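Trehalose operon transcriptional repressor (Bacillus subtilis, PDB 2OGG) represses transcription of the trehalose operon trePA and binds trehalose-6-phosphate, the piece considered here being its effector-binding UTRA domain, without the DNA-binding part. Local coordinates at residues 11-17 with 38-44; 91-97 with 115-121; 57-63 with 128-132. All coordinates share one frame; numbering follows the deposited sequence.

Interaction 1 of 3, residues 11-17 with 38-44; sequences TTVHKFG and WEVIRSR. With SO4 (sulfate ion), chain C.
The backbone N atoms of His-14 and Lys-15 both donate to the carbonyl of Ile-41, the first at 2.7 Å from Ile-41 O and the second, longer at 3.3 Å, lying in the carbonyl plane on a lone pair. This shared acceptor is the signature of a classic beta bulge, and it moves the antiparallel register by one residue. Regular pairing resumes beyond it on both sides, Thr-12 bonding with Ser-43 and Gly-17 with Glu-39 in both directions. At the bulge the His-14 imidazole reaches Ser-43: NE2 lies 3.0 Å from Ser-43 OG, in a nearly straight bond whose donor may be either group. Thr-12 CG2 sits above one face of that ring, toward the rim, and His-50 on strand 49-59 is a second partner of the serine hydroxyl.

On the other face of the sheet two arginines reach a sulfate, probably from the crystallisation liquor. Arg-42, bent at its third torsion (-71°), turns NH1 and NH2 onto the single oxygen O4, with NH1 2.8 Å from it. Arg-44 bends one bond earlier and brings NH2 to within 2.9 Å of sulfate O3, while its NH1 makes only a weak bond to Thr-11 OG1. Asp-56 and Asp-54 pair with Arg-42 and Arg-44 respectively and probably help hold them in place. Thr-11 CG2 and Val-13 CG2 pack on the aliphatic part of Arg-42. Farther along, Phe-16 presents its ring edge to Val-40, with CD1 3.7 Å from CG2, and lies almost parallel to the Trp-38 ring but slid well aside.

Ser-74 and the backbone N atoms of Ile-75 and Tyr-76 complete the anion site where helix 75-83 begins, an arrangement consistent with a phosphate pocket of a UTRA effector-binding domain.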
loop_
_atom_site.group_PDB
_atom_site.type_symbol
_atom_site.label_atom_id
_atom_site.label_comp_id
_atom_site.label_asym_id
_atom_site.label_seq_id
_atom_site.Cartn_x
_atom_site.Cartn_y
_atom_site.Cartn_z
ATOM N N THR A 11 -19.482 -21.349 7.952
ATOM C CA THR A 11 -18.614 -21.672 6.824
ATOM C C THR A 11 -18.722 -23.169 6.530
ATOM O O THR A 11 -18.338 -24.003 7.352
ATOM C CB THR A 11 -17.127 -21.334 7.184
ATOM O OG1 THR A 11 -16.933 -19.920 7.112
ATOM C CG2 THR A 11 -16.128 -22.022 6.234
ATOM N N THR A 12 -19.013 -23.495 5.281
ATOM C CA THR A 12 -19.244 -24.864 4.878
ATOM C C THR A 12 -18.218 -25.269 3.842
ATOM O O THR A 12 -18.152 -24.667 2.767
ATOM C CB THR A 12 -20.579 -24.983 4.217
ATOM O OG1 THR A 12 -21.577 -24.435 5.083
ATOM C CG2 THR A 12 -20.882 -26.439 3.867
ATOM N N VAL A 13 -17.532 -26.382 4.104
ATOM C CA VAL A 13 -16.515 -26.909 3.204
ATOM C C VAL A 13 -17.158 -27.886 2.241
ATOM O O VAL A 13 -17.602 -28.952 2.645
ATOM C CB VAL A 13 -15.421 -27.623 3.988
ATOM C CG1 VAL A 13 -14.454 -28.304 3.061
ATOM C CG2 VAL A 13 -14.709 -26.623 4.880
ATOM N N HIS A 14 -17.198 -27.526 0.960
ATOM C CA HIS A 14 -17.881 -28.360 -0.031
ATOM C C HIS A 14 -16.937 -29.347 -0.654
ATOM O O HIS A 14 -17.229 -30.514 -0.674
ATOM C CB HIS A 14 -18.565 -27.519 -1.108
ATOM C CG HIS A 14 -19.681 -26.676 -0.581
ATOM N ND1 HIS A 14 -20.957 -27.169 -0.381
ATOM C CD2 HIS A 14 -19.693 -25.402 -0.121
ATOM C CE1 HIS A 14 -21.709 -26.223 0.151
ATOM N NE2 HIS A 14 -20.944 -25.171 0.396
ATOM N N LYS A 15 -15.836 -28.875 -1.225
ATOM C CA LYS A 15 -14.788 -29.784 -1.707
ATOM C C LYS A 15 -13.539 -29.509 -0.897
ATOM O O LYS A 15 -13.209 -28.358 -0.649
ATOM C CB LYS A 15 -14.447 -29.520 -3.172
ATOM C CG LYS A 15 -15.573 -29.714 -4.133
ATOM C CD LYS A 15 -15.034 -29.809 -5.541
ATOM C CE LYS A 15 -15.952 -30.633 -6.422
ATOM N NZ LYS A 15 -15.366 -30.799 -7.774
ATOM N N PHE A 16 -12.711 -30.525 -0.757
ATOM C CA PHE A 16 -11.437 -30.377 -0.090
ATOM C C PHE A 16 -10.652 -31.614 -0.448
ATOM O O PHE A 16 -11.182 -32.743 -0.410
ATOM C CB PHE A 16 -11.652 -30.284 1.410
ATOM C CG PHE A 16 -10.411 -30.479 2.224
ATOM C CD1 PHE A 16 -9.445 -29.501 2.276
ATOM C CD2 PHE A 16 -10.340 -31.495 3.143
ATOM C CE1 PHE A 16 -8.368 -29.611 3.140
ATOM C CE2 PHE A 16 -9.276 -31.579 4.027
ATOM C CZ PHE A 16 -8.313 -30.625 4.038
ATOM N N GLY A 17 -9.439 -31.413 -0.942
ATOM C CA GLY A 17 -8.689 -32.543 -1.506
ATOM C C GLY A 17 -7.322 -32.145 -1.982
ATOM O O GLY A 17 -6.970 -30.969 -1.894
ATOM N N TRP A 38 -3.415 -28.438 -2.964
ATOM C CA TRP A 38 -4.564 -28.568 -2.089
ATOM C C TRP A 38 -5.643 -27.733 -2.750
ATOM O O TRP A 38 -5.320 -26.699 -3.337
ATOM C CB TRP A 38 -4.238 -27.924 -0.748
ATOM C CG TRP A 38 -3.310 -28.700 0.098
ATOM C CD1 TRP A 38 -2.069 -28.315 0.521
ATOM C CD2 TRP A 38 -3.616 -29.913 0.801
ATOM N NE1 TRP A 38 -1.573 -29.225 1.446
ATOM C CE2 TRP A 38 -2.531 -30.174 1.677
ATOM C CE3 TRP A 38 -4.762 -30.700 0.905
ATOM C CZ2 TRP A 38 -2.535 -31.237 2.563
ATOM C CZ3 TRP A 38 -4.766 -31.760 1.807
ATOM C CH2 TRP A 38 -3.662 -32.028 2.604
ATOM N N GLU A 39 -6.863 -28.264 -2.846
ATOM C CA GLU A 39 -8.004 -27.463 -3.280
ATOM C C GLU A 39 -9.047 -27.391 -2.172
ATOM O O GLU A 39 -9.423 -28.414 -1.611
ATOM C CB GLU A 39 -8.641 -28.065 -4.519
ATOM C CG GLU A 39 -10.129 -27.730 -4.661
ATOM C CD GLU A 39 -10.731 -28.159 -6.009
ATOM O OE1 GLU A 39 -10.810 -29.381 -6.267
ATOM O OE2 GLU A 39 -11.088 -27.274 -6.829
ATOM N N VAL A 40 -9.470 -26.192 -1.805
ATOM C CA VAL A 40 -10.551 -26.066 -0.813
ATOM C C VAL A 40 -11.649 -25.169 -1.378
ATOM O O VAL A 40 -11.371 -24.066 -1.894
ATOM C CB VAL A 40 -10.058 -25.422 0.480
ATOM C CG1 VAL A 40 -11.160 -25.462 1.559
ATOM C CG2 VAL A 40 -8.768 -26.096 0.960
ATOM N N ILE A 41 -12.864 -25.700 -1.444
ATOM C CA ILE A 41 -13.975 -24.903 -1.904
ATOM C C ILE A 41 -15.013 -24.761 -0.797
ATOM O O ILE A 41 -15.565 -25.754 -0.302
ATOM C CB ILE A 41 -14.562 -25.468 -3.196
ATOM C CG1 ILE A 41 -13.569 -25.300 -4.349
ATOM C CG2 ILE A 41 -15.890 -24.812 -3.542
ATOM C CD1 ILE A 41 -14.011 -26.029 -5.593
ATOM N N ARG A 42 -15.293 -23.521 -0.423
ATOM C CA ARG A 42 -16.183 -23.235 0.708
ATOM C C ARG A 42 -17.241 -22.239 0.324
ATOM O O ARG A 42 -16.963 -21.308 -0.433
ATOM C CB ARG A 42 -15.387 -22.624 1.848
ATOM C CG ARG A 42 -14.430 -23.579 2.459
ATOM C CD ARG A 42 -13.509 -22.920 3.471
ATOM N NE ARG A 42 -12.524 -22.027 2.866
ATOM C CZ ARG A 42 -11.842 -21.125 3.576
ATOM N NH1 ARG A 42 -12.163 -20.912 4.858
ATOM N NH2 ARG A 42 -11.012 -20.293 2.968
ATOM N N SER A 43 -18.336 -22.255 1.064
ATOM C CA SER A 43 -19.331 -21.209 0.923
ATOM C C SER A 43 -19.515 -20.577 2.279
ATOM O O SER A 43 -19.240 -21.225 3.289
ATOM C CB SER A 43 -20.668 -21.783 0.420
ATOM O OG SER A 43 -21.419 -22.370 1.462
ATOM N N ARG A 44 -19.900 -19.299 2.300
ATOM C CA ARG A 44 -20.137 -18.586 3.548
ATOM C C ARG A 44 -21.618 -18.269 3.662
ATOM O O ARG A 44 -22.171 -17.602 2.799
ATOM C CB ARG A 44 -19.377 -17.259 3.567
ATOM C CG ARG A 44 -17.963 -17.311 3.077
ATOM C CD ARG A 44 -17.058 -17.854 4.157
ATOM N NE ARG A 44 -15.679 -17.923 3.685
ATOM C CZ ARG A 44 -14.622 -18.025 4.481
ATOM N NH1 ARG A 44 -14.782 -18.089 5.798
ATOM N NH2 ARG A 44 -13.403 -18.062 3.961
HETATM S S SO4 C . -9.878 -17.626 5.342
HETATM O O1 SO4 C . -9.115 -17.417 4.119
HETATM O O2 SO4 C . -9.140 -17.171 6.504
HETATM O O3 SO4 C . -11.107 -16.853 5.361
HETATM O O4 SO4 C . -10.123 -19.053 5.417
#

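Interaction 2 of 3, residues 91-97 with 115-121; sequences QKEIVAE and MVVVRNY
Arg-119 and Glu-97 reach toward each other over the sheet face that also carries Val-95 and Val-117. The arginine has CG anti to its carbonyl carbon (chi1 -77°) and its chain, extended to NE, carries the guanidinium along this face; a turn about the last torsion (chi4 95°) then directs NH1 and NH2 at one carboxylate oxygen. Glu-97 OE2 is 2.8 Å from NH1 and 3.0 Å from NH2. The oxygen lies close to the guanidinium plane, but the carboxylate is turned 49° against it, and both N-H groups arrive from the same side of the carboxylate plane. This is an end-on salt bridge to a single atom and not a two-oxygen fork. Glu-97 OE1 is taken by Arg-136, and Tyr-132 OH bonds Arg-119 NE, so neighbouring strand 129-138 probably helps to hold both ends of the bridge.

Hydrophobic groups frame the guanidinium. Val-117 CG1 lies above one face, toward the rim, and Val-95 CG2 touches the edge, 3.9 Å from NH1, because that methyl sits between the valine's backbone N and carbonyl carbon. A water accepts from Arg-119 NH1 and lies 2.8 Å from Glu-93 O. Glu-93 itself forms a salt bridge with Arg-143 of a second subunit.

The opposite sheet face is mostly aliphatic. Ile-94 lies alongside Val-118 and angles across Val-116, its CG2 3.9 Å from Val-116 CG1. Lys-92 crosses Val-118 with its CG 3.8 Å from Val-118 CG1.

Between the two faces, paired backbone bonds keep an unbroken antiparallel register. Strand 87-98 is the outermost of this chain's sheet, but residues 92-95 pair in turn with an antiparallel strand of the second subunit, so the UTRA sheet runs on across the interface through strand 87-98, with 115-121 next to it inside the sheet.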
loop_
_atom_site.group_PDB
_atom_site.type_symbol
_atom_site.label_atom_id
_atom_site.label_comp_id
_atom_site.label_asym_id
_atom_site.label_seq_id
_atom_site.Cartn_x
_atom_site.Cartn_y
_atom_site.Cartn_z
ATOM N N GLN A 91 -1.143 -10.060 -5.296
ATOM C CA GLN A 91 -1.720 -9.250 -6.313
ATOM C C GLN A 91 -3.199 -9.621 -6.451
ATOM O O GLN A 91 -3.547 -10.794 -6.610
ATOM C CB GLN A 91 -0.981 -9.473 -7.598
ATOM C CG GLN A 91 -1.690 -8.826 -8.759
ATOM C CD GLN A 91 -0.888 -8.929 -10.022
ATOM O OE1 GLN A 91 0.346 -9.074 -9.968
ATOM N NE2 GLN A 91 -1.578 -8.932 -11.171
ATOM N N LYS A 92 -4.049 -8.601 -6.439
ATOM C CA LYS A 92 -5.505 -8.748 -6.433
ATOM C C LYS A 92 -6.100 -8.266 -7.759
ATOM O O LYS A 92 -5.713 -7.226 -8.281
ATOM C CB LYS A 92 -6.063 -7.878 -5.306
ATOM C CG LYS A 92 -7.251 -8.426 -4.607
ATOM C CD LYS A 92 -7.434 -7.779 -3.227
ATOM C CE LYS A 92 -6.644 -8.524 -2.138
ATOM N NZ LYS A 92 -6.633 -7.811 -0.808
ATOM N N GLU A 93 -7.065 -8.996 -8.301
ATOM C CA GLU A 93 -7.755 -8.533 -9.481
ATOM C C GLU A 93 -9.241 -8.769 -9.236
ATOM O O GLU A 93 -9.641 -9.874 -8.834
ATOM C CB GLU A 93 -7.289 -9.296 -10.722
ATOM C CG GLU A 93 -7.922 -8.761 -12.023
ATOM C CD GLU A 93 -7.964 -9.777 -13.168
ATOM O OE1 GLU A 93 -8.269 -10.970 -12.914
ATOM O OE2 GLU A 93 -7.877 -9.339 -14.339
ATOM N N ILE A 94 -10.010 -7.679 -9.271
ATOM C CA ILE A 94 -11.446 -7.708 -8.981
ATOM C C ILE A 94 -12.235 -7.368 -10.244
ATOM O O ILE A 94 -12.087 -6.286 -10.805
ATOM C CB ILE A 94 -11.823 -6.655 -7.912
ATOM C CG1 ILE A 94 -11.031 -6.868 -6.630
ATOM C CG2 ILE A 94 -13.274 -6.740 -7.569
ATOM C CD1 ILE A 94 -11.170 -5.741 -5.703
ATOM N N VAL A 95 -13.034 -8.308 -10.711
ATOM C CA VAL A 95 -13.896 -8.084 -11.870
ATOM C C VAL A 95 -15.308 -8.603 -11.588
ATOM O O VAL A 95 -15.610 -9.045 -10.474
ATOM C CB VAL A 95 -13.376 -8.844 -13.110
ATOM C CG1 VAL A 95 -11.960 -8.415 -13.441
ATOM C CG2 VAL A 95 -13.434 -10.344 -12.852
ATOM N N ALA A 96 -16.205 -8.412 -12.549
ATOM C CA ALA A 96 -17.549 -8.989 -12.451
ATOM C C ALA A 96 -17.734 -10.044 -13.528
ATOM O O ALA A 96 -17.370 -9.839 -14.682
ATOM C CB ALA A 96 -18.608 -7.927 -12.563
ATOM N N GLU A 97 -18.357 -11.149 -13.149
ATOM C CA GLU A 97 -18.536 -12.278 -14.040
ATOM C C GLU A 97 -19.964 -12.805 -13.987
ATOM O O GLU A 97 -20.649 -12.651 -12.985
ATOM C CB GLU A 97 -17.545 -13.396 -13.662
ATOM C CG GLU A 97 -16.076 -12.963 -13.710
ATOM C CD GLU A 97 -15.094 -14.122 -13.610
ATOM O OE1 GLU A 97 -15.508 -15.231 -13.209
ATOM O OE2 GLU A 97 -13.912 -13.935 -13.974
HETATM N N MSE A 115 -21.765 -11.878 -10.464
HETATM C CA MSE A 115 -21.005 -12.012 -9.235
HETATM C C MSE A 115 -19.881 -10.994 -9.261
HETATM O O MSE A 115 -19.408 -10.605 -10.329
HETATM C CB MSE A 115 -20.341 -13.380 -9.188
HETATM C CG MSE A 115 -21.268 -14.550 -9.385
HETATM SE SE MSE A 115 -21.982 -15.332 -7.749
HETATM C CE MSE A 115 -23.418 -14.082 -7.443
ATOM N N VAL A 116 -19.425 -10.580 -8.085
ATOM C CA VAL A 116 -18.173 -9.868 -7.985
ATOM C C VAL A 116 -17.099 -10.919 -7.639
ATOM O O VAL A 116 -17.357 -11.799 -6.813
ATOM C CB VAL A 116 -18.245 -8.733 -6.937
ATOM C CG1 VAL A 116 -16.853 -8.048 -6.760
ATOM C CG2 VAL A 116 -19.244 -7.715 -7.364
ATOM N N VAL A 117 -16.081 -11.023 -8.495
ATOM C CA VAL A 117 -15.043 -12.035 -8.321
ATOM C C VAL A 117 -13.694 -11.437 -7.967
ATOM O O VAL A 117 -13.093 -10.705 -8.760
ATOM C CB VAL A 117 -14.847 -12.924 -9.558
ATOM C CG1 VAL A 117 -13.754 -13.956 -9.278
ATOM C CG2 VAL A 117 -16.143 -13.616 -9.944
ATOM N N VAL A 118 -13.255 -11.692 -6.742
ATOM C CA VAL A 118 -11.937 -11.257 -6.287
ATOM C C VAL A 118 -10.915 -12.381 -6.417
ATOM O O VAL A 118 -11.090 -13.483 -5.871
ATOM C CB VAL A 118 -11.975 -10.786 -4.825
ATOM C CG1 VAL A 118 -10.603 -10.268 -4.428
ATOM C CG2 VAL A 118 -13.057 -9.701 -4.648
ATOM N N ARG A 119 -9.896 -12.125 -7.226
ATOM C CA ARG A 119 -8.803 -13.072 -7.399
ATOM C C ARG A 119 -7.533 -12.531 -6.800
ATOM O O ARG A 119 -7.089 -11.446 -7.152
ATOM C CB ARG A 119 -8.570 -13.362 -8.864
ATOM C CG ARG A 119 -9.591 -14.308 -9.436
ATOM C CD ARG A 119 -9.288 -14.551 -10.897
ATOM N NE ARG A 119 -10.250 -15.451 -11.511
ATOM C CZ ARG A 119 -11.323 -15.056 -12.185
ATOM N NH1 ARG A 119 -11.702 -13.778 -12.194
ATOM N NH2 ARG A 119 -12.122 -15.966 -12.680
ATOM N N ASN A 120 -6.816 -13.410 -6.126
ATOM C CA ASN A 120 -5.674 -12.999 -5.350
ATOM C C ASN A 120 -4.545 -14.017 -5.518
ATOM O O ASN A 120 -4.772 -15.220 -5.450
ATOM C CB ASN A 120 -6.125 -12.918 -3.903
ATOM C CG ASN A 120 -5.127 -12.279 -3.026
ATOM O OD1 ASN A 120 -4.394 -11.397 -3.446
ATOM N ND2 ASN A 120 -5.206 -12.591 -1.753
ATOM N N TYR A 121 -3.382 -13.534 -5.915
ATOM C CA TYR A 121 -2.218 -14.376 -6.158
ATOM C C TYR A 121 -1.127 -14.031 -5.152
ATOM O O TYR A 121 -0.643 -12.903 -5.123
ATOM C CB TYR A 121 -1.713 -14.097 -7.564
ATOM C CG TYR A 121 -2.774 -14.320 -8.611
ATOM C CD1 TYR A 121 -2.808 -15.501 -9.360
ATOM C CD2 TYR A 121 -3.732 -13.343 -8.880
ATOM C CE1 TYR A 121 -3.803 -15.729 -10.297
ATOM C CE2 TYR A 121 -4.675 -13.524 -9.886
ATOM C CZ TYR A 121 -4.749 -14.748 -10.541
ATOM O OH TYR A 121 -5.680 -14.950 -11.538
HETATM O O HOH W 1 -10.697 -11.490 -10.856
#

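Interaction 3 of 3, residues 57-63 with 128-132; sequences YFFRKHV and SLFQY
Phe-130 meets residues 59-63 irregularly: its carbonyl receives only a weak, long bond from the backbone N of Phe-59, and its ring packs on His-62 and Val-63. The setting is a classic beta bulge, in which Phe-130 and Gln-131 both face Val-122 on the neighbouring strand. The first torsion of Phe-130 (143°) departs from the usual staggered values and brings the ring against the turn that follows Phe-59. There CE1 lies 3.6 Å from His-62 CB, and Val-63 CG2 meets the ring edge 3.8 Å from CZ. The imidazole and phenyl planes are close to perpendicular (86°), and the two side chains cross obliquely. Phe-59 O fixes the turn by accepting from both His-62 N and Val-63 N, while the Phe-59 ring edge faces Phe-130 O, with CD2 at 3.3 Å.

Ordinary antiparallel pairing is found at the other end, where Tyr-57 and Tyr-132 exchange two backbone bonds, Tyr-132 N lying 2.8 Å from Tyr-57 O. Their side chains run side by side and touch through CD2 of each ring at 3.7 Å. The hydroxyls part company, Tyr-57 bonding Glu-39 and Tyr-132 bonding Glu-134. On the reverse face Phe-58 CB packs on Gln-131 CB.

The strands are the middle pair of the six-stranded antiparallel sheet of this alpha+beta UTRA domain, with helix 23-29 on the tyrosine face and helix 75-83 on the other.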
loop_
_atom_site.group_PDB
_atom_site.type_symbol
_atom_site.label_atom_id
_atom_site.label_comp_id
_atom_site.label_asym_id
_atom_site.label_seq_id
_atom_site.Cartn_x
_atom_site.Cartn_y
_atom_site.Cartn_z
ATOM N N TYR A 57 -6.448 -22.553 -3.525
ATOM C CA TYR A 57 -5.546 -23.526 -4.134
ATOM C C TYR A 57 -4.098 -23.151 -3.774
ATOM O O TYR A 57 -3.647 -22.060 -4.110
ATOM C CB TYR A 57 -5.680 -23.457 -5.655
ATOM C CG TYR A 57 -7.047 -23.842 -6.153
ATOM C CD1 TYR A 57 -7.358 -25.171 -6.440
ATOM C CD2 TYR A 57 -8.008 -22.878 -6.409
ATOM C CE1 TYR A 57 -8.599 -25.518 -6.894
ATOM C CE2 TYR A 57 -9.274 -23.230 -6.710
ATOM C CZ TYR A 57 -9.554 -24.542 -7.040
ATOM O OH TYR A 57 -10.826 -24.886 -7.443
ATOM N N PHE A 58 -3.353 -24.059 -3.145
ATOM C CA PHE A 58 -1.960 -23.801 -2.835
ATOM C C PHE A 58 -1.142 -25.081 -2.789
ATOM O O PHE A 58 -1.709 -26.181 -2.798
ATOM C CB PHE A 58 -1.836 -23.011 -1.538
ATOM C CG PHE A 58 -2.599 -23.611 -0.408
ATOM C CD1 PHE A 58 -3.930 -23.350 -0.256
ATOM C CD2 PHE A 58 -2.015 -24.562 0.401
ATOM C CE1 PHE A 58 -4.646 -23.937 0.757
ATOM C CE2 PHE A 58 -2.720 -25.142 1.434
ATOM C CZ PHE A 58 -4.031 -24.808 1.632
ATOM N N PHE A 59 0.178 -24.946 -2.942
ATOM C CA PHE A 59 1.039 -26.129 -3.101
ATOM C C PHE A 59 1.240 -26.837 -1.765
ATOM O O PHE A 59 1.857 -26.279 -0.828
ATOM C CB PHE A 59 2.420 -25.766 -3.665
ATOM C CG PHE A 59 2.401 -25.250 -5.062
ATOM C CD1 PHE A 59 2.975 -25.993 -6.086
ATOM C CD2 PHE A 59 2.049 -23.930 -5.320
ATOM C CE1 PHE A 59 3.116 -25.462 -7.357
ATOM C CE2 PHE A 59 2.054 -23.433 -6.628
ATOM C CZ PHE A 59 2.665 -24.174 -7.630
ATOM N N ARG A 60 1.095 -28.150 -1.829
ATOM C CA ARG A 60 1.357 -28.952 -0.672
ATOM C C ARG A 60 2.833 -28.872 -0.294
ATOM O O ARG A 60 3.189 -29.012 0.861
ATOM C CB ARG A 60 0.960 -30.382 -0.934
ATOM C CG ARG A 60 1.573 -31.358 0.046
ATOM C CD ARG A 60 1.702 -32.690 -0.616
ATOM N NE ARG A 60 2.581 -33.545 0.143
ATOM C CZ ARG A 60 3.897 -33.394 0.209
ATOM N NH1 ARG A 60 4.522 -32.531 -0.588
ATOM N NH2 ARG A 60 4.596 -34.223 0.965
ATOM N N LYS A 61 3.696 -28.624 -1.263
ATOM C CA LYS A 61 5.130 -28.622 -0.982
ATOM C C LYS A 61 5.500 -27.566 0.043
ATOM O O LYS A 61 6.325 -27.797 0.893
ATOM C CB LYS A 61 5.918 -28.444 -2.271
ATOM C CG LYS A 61 7.164 -27.596 -2.149
ATOM C CD LYS A 61 7.685 -27.310 -3.560
ATOM C CE LYS A 61 6.505 -27.141 -4.547
ATOM N NZ LYS A 61 6.879 -27.439 -5.958
ATOM N N HIS A 62 4.710 -26.507 0.092
ATOM C CA HIS A 62 4.916 -25.447 1.061
ATOM C C HIS A 62 4.050 -25.532 2.331
ATOM O O HIS A 62 4.498 -25.092 3.408
ATOM C CB HIS A 62 4.845 -24.071 0.379
ATOM C CG HIS A 62 6.061 -23.753 -0.441
ATOM N ND1 HIS A 62 6.039 -23.732 -1.826
ATOM C CD2 HIS A 62 7.364 -23.581 -0.073
ATOM C CE1 HIS A 62 7.273 -23.548 -2.270
ATOM N NE2 HIS A 62 8.096 -23.478 -1.231
ATOM N N VAL A 63 2.916 -26.240 2.219
ATOM C CA VAL A 63 1.942 -26.451 3.314
ATOM C C VAL A 63 1.528 -27.936 3.396
ATOM O O VAL A 63 0.532 -28.356 2.805
ATOM C CB VAL A 63 0.704 -25.546 3.131
ATOM C CG1 VAL A 63 -0.303 -25.753 4.231
ATOM C CG2 VAL A 63 1.156 -24.093 3.093
ATOM N N SER A 128 8.283 -17.139 -6.147
ATOM C CA SER A 128 7.336 -18.085 -6.717
ATOM C C SER A 128 5.875 -17.827 -6.320
ATOM O O SER A 128 5.595 -17.279 -5.266
ATOM C CB SER A 128 7.739 -19.499 -6.329
ATOM O OG SER A 128 8.138 -19.503 -4.971
ATOM N N LEU A 129 4.980 -18.052 -7.277
ATOM C CA LEU A 129 3.552 -17.976 -7.058
ATOM C C LEU A 129 3.247 -19.197 -6.232
ATOM O O LEU A 129 3.521 -20.302 -6.645
ATOM C CB LEU A 129 2.817 -18.082 -8.393
ATOM C CG LEU A 129 1.289 -18.111 -8.358
ATOM C CD1 LEU A 129 0.735 -17.159 -7.333
ATOM C CD2 LEU A 129 0.720 -17.793 -9.746
ATOM N N PHE A 130 2.705 -18.998 -5.044
ATOM C CA PHE A 130 2.515 -20.104 -4.122
ATOM C C PHE A 130 1.047 -20.418 -3.846
ATOM O O PHE A 130 0.719 -21.542 -3.500
ATOM C CB PHE A 130 3.240 -19.765 -2.824
ATOM C CG PHE A 130 2.533 -20.230 -1.605
ATOM C CD1 PHE A 130 2.595 -21.566 -1.211
ATOM C CD2 PHE A 130 1.831 -19.339 -0.833
ATOM C CE1 PHE A 130 1.892 -22.022 -0.102
ATOM C CE2 PHE A 130 1.170 -19.772 0.318
ATOM C CZ PHE A 130 1.192 -21.126 0.674
ATOM N N GLN A 131 0.176 -19.412 -3.937
ATOM C CA GLN A 131 -1.260 -19.591 -3.656
ATOM C C GLN A 131 -2.187 -18.834 -4.607
ATOM O O GLN A 131 -1.875 -17.735 -5.060
ATOM C CB GLN A 131 -1.555 -19.138 -2.242
ATOM C CG GLN A 131 -3.041 -19.073 -1.922
ATOM C CD GLN A 131 -3.256 -18.693 -0.493
ATOM O OE1 GLN A 131 -2.289 -18.393 0.214
ATOM N NE2 GLN A 131 -4.480 -18.893 0.000
ATOM N N TYR A 132 -3.363 -19.393 -4.865
ATOM C CA TYR A 132 -4.339 -18.692 -5.669
ATOM C C TYR A 132 -5.725 -18.797 -5.047
ATOM O O TYR A 132 -6.175 -19.884 -4.716
ATOM C CB TYR A 132 -4.332 -19.199 -7.099
ATOM C CG TYR A 132 -5.607 -18.884 -7.870
ATOM C CD1 TYR A 132 -5.795 -17.659 -8.501
ATOM C CD2 TYR A 132 -6.584 -19.839 -8.035
ATOM C CE1 TYR A 132 -6.998 -17.352 -9.137
ATOM C CE2 TYR A 132 -7.776 -19.562 -8.721
ATOM C CZ TYR A 132 -7.989 -18.320 -9.251
ATOM O OH TYR A 132 -9.163 -18.079 -9.976
#

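Overall arrangement
The three contacts sample one six-stranded antiparallel sheet from edge to edge. Interaction 3 joins its two central strands and is almost wholly buried and aromatic, whereas interactions 1 and 2 involve the outermost strands and are partly buried, with more charged side chains. They differ in use: interaction 1 turns arginines to an anion, interaction 2 pairs its arginine with a glutamate near a subunit boundary. The centres of these two lie about 18 Å apart, on opposite sides of the chain's centre. Interaction 3 touches both, through a probable hydrogen bond from Trp-38 NE1 to Val-63 O on one side and Tyr-121 packing against Tyr-132 and Leu-129 on the other.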